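Local coordinates for glucokinase (Enterococcus faecalis, PDB 2QM1), which probably phosphorylates glucose, using ATP as the phosphate donor, at residues D5-I11 and D67-M73. Numbering follows the deposited sequence.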
# COMPACT_ATOMS: atom_id res chain seq x y z
N ASP B 5 2.23 -5.43 37.75
CA ASP B 5 0.89 -5.95 38.05
C ASP B 5 -0.13 -5.66 36.96
O ASP B 5 -1.19 -6.26 36.93
CB ASP B 5 0.39 -5.38 39.38
CG ASP B 5 1.22 -5.88 40.57
OD1 ASP B 5 1.50 -7.09 40.63
OD2 ASP B 5 1.64 -5.07 41.43
N LYS B 6 0.18 -4.72 36.07
CA LYS B 6 -0.72 -4.35 34.97
C LYS B 6 -0.78 -5.46 33.97
O LYS B 6 0.26 -6.07 33.65
CB LYS B 6 -0.21 -3.13 34.21
CG LYS B 6 0.08 -1.83 35.02
CD LYS B 6 -0.86 -1.56 36.13
CE LYS B 6 -2.24 -1.12 35.68
NZ LYS B 6 -2.87 -0.35 36.85
N LYS B 7 -1.98 -5.66 33.44
CA LYS B 7 -2.32 -6.71 32.49
C LYS B 7 -3.16 -6.15 31.34
O LYS B 7 -3.86 -5.13 31.48
CB LYS B 7 -3.07 -7.85 33.18
CG LYS B 7 -2.30 -8.54 34.37
CD LYS B 7 -3.23 -9.52 35.11
CE LYS B 7 -2.54 -10.23 36.33
NZ LYS B 7 -2.12 -9.23 37.36
N ILE B 8 -3.04 -6.80 30.18
CA ILE B 8 -3.88 -6.48 29.02
C ILE B 8 -4.49 -7.82 28.59
O ILE B 8 -3.90 -8.89 28.85
CB ILE B 8 -3.08 -5.77 27.88
CG1 ILE B 8 -1.91 -6.65 27.46
CG2 ILE B 8 -2.53 -4.42 28.35
CD1 ILE B 8 -0.92 -5.96 26.64
N ILE B 9 -5.69 -7.76 28.04
CA ILE B 9 -6.39 -8.93 27.53
C ILE B 9 -6.43 -8.85 26.00
O ILE B 9 -6.78 -7.81 25.42
CB ILE B 9 -7.84 -9.02 28.12
CG1 ILE B 9 -7.81 -9.27 29.63
CG2 ILE B 9 -8.66 -10.16 27.37
CD1 ILE B 9 -9.12 -8.97 30.39
N GLY B 10 -6.08 -9.94 25.34
CA GLY B 10 -6.30 -10.04 23.88
C GLY B 10 -7.35 -11.09 23.53
O GLY B 10 -7.42 -12.12 24.16
N ILE B 11 -8.18 -10.79 22.54
CA ILE B 11 -9.21 -11.72 22.07
C ILE B 11 -8.96 -11.96 20.60
O ILE B 11 -8.81 -11.00 19.82
CB ILE B 11 -10.64 -11.17 22.27
CG1 ILE B 11 -10.87 -10.88 23.77
CG2 ILE B 11 -11.69 -12.16 21.65
CD1 ILE B 11 -11.89 -9.69 24.12
N ASP B 67 -6.23 -4.01 37.68
CA ASP B 67 -4.96 -4.37 37.04
C ASP B 67 -5.02 -4.31 35.52
O ASP B 67 -3.98 -4.21 34.88
CB ASP B 67 -4.52 -5.79 37.39
CG ASP B 67 -3.86 -5.92 38.75
OD1 ASP B 67 -3.85 -4.95 39.57
OD2 ASP B 67 -3.39 -7.06 39.01
N PHE B 68 -6.22 -4.43 34.94
CA PHE B 68 -6.35 -4.52 33.47
C PHE B 68 -6.29 -3.14 32.85
O PHE B 68 -7.11 -2.27 33.19
CB PHE B 68 -7.66 -5.22 33.04
CG PHE B 68 -7.70 -6.70 33.37
CD1 PHE B 68 -8.53 -7.17 34.36
CD2 PHE B 68 -6.90 -7.61 32.69
CE1 PHE B 68 -8.55 -8.51 34.68
CE2 PHE B 68 -6.94 -8.95 33.00
CZ PHE B 68 -7.76 -9.40 33.98
N VAL B 69 -5.30 -2.93 31.96
CA VAL B 69 -5.11 -1.62 31.30
C VAL B 69 -6.15 -1.47 30.18
O VAL B 69 -6.76 -0.40 29.97
CB VAL B 69 -3.65 -1.48 30.76
CG1 VAL B 69 -3.52 -0.29 29.77
CG2 VAL B 69 -2.65 -1.40 31.92
N GLY B 70 -6.37 -2.58 29.50
CA GLY B 70 -7.56 -2.72 28.65
C GLY B 70 -7.67 -4.03 27.89
O GLY B 70 -6.90 -4.98 28.11
N ILE B 71 -8.59 -4.06 26.94
CA ILE B 71 -8.88 -5.29 26.12
C ILE B 71 -8.74 -4.93 24.66
O ILE B 71 -9.34 -3.94 24.19
CB ILE B 71 -10.36 -5.77 26.35
CG1 ILE B 71 -10.59 -6.21 27.78
CG2 ILE B 71 -10.74 -6.96 25.47
CD1 ILE B 71 -12.05 -6.07 28.23
N GLY B 72 -7.97 -5.72 23.93
CA GLY B 72 -7.95 -5.62 22.48
C GLY B 72 -8.56 -6.86 21.82
O GLY B 72 -8.40 -7.97 22.30
N MSE B 73 -9.28 -6.66 20.72
CA MSE B 73 -9.90 -7.80 20.01
C MSE B 73 -9.67 -7.78 18.49
O MSE B 73 -9.79 -6.75 17.88
CB MSE B 73 -11.42 -7.84 20.32
CG MSE B 73 -12.18 -9.00 19.63
SE MSE B 73 -14.02 -8.93 20.26
CE MSE B 73 -14.90 -9.39 18.58
O HOH W 1 -5.58 -0.58 35.00
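Ile9 sends CD1 over one face of the Phe68 ring, 3.7 Å from its centroid and displaced toward the rim by CD2 and CE2, a CH-pi contact. Ile9 chi1 of -66° places CG1 anti to the carbonyl carbon, from where CG1 and CD1 reach the CD2-CE2 side of the ring. Ile9 CB rests against Ile71 CG1 at 3.9 Å. Further along, Ile11 reaches back obliquely with CD1 to Ile71 CG2, a tight 3.3 Å, while its CB meets Met73 CG. Beneath this apolar row run parallel-strand bonds: Val69 N to Lys7 O is short and straight (2.7 Å), and Ile9 N to Gly70 O and Gly72 N to Ile9 O continue the pairing. Between the Lys7–Phe68 and Ile9–Ile71 pairs, Val69 and Gly70 stand against Ile8 alone, a beta bulge that turns the Val69 side chain toward the first strand. At the N-terminal end of the pair Lys7 and Asp67 lie side by side; NZ makes a salt bridge to OD2 (3.0 Å), approaching on the anti side, and also bonds Asp5 O. Helix 46-60 packs on the Phe68, Ile11 and Met73 face. Strand order 3-2-1-4-5, with central strand 7-13 parallel to its neighbour 68-75, is the hallmark of the RNase H-like core of the actin-like ATPase domain.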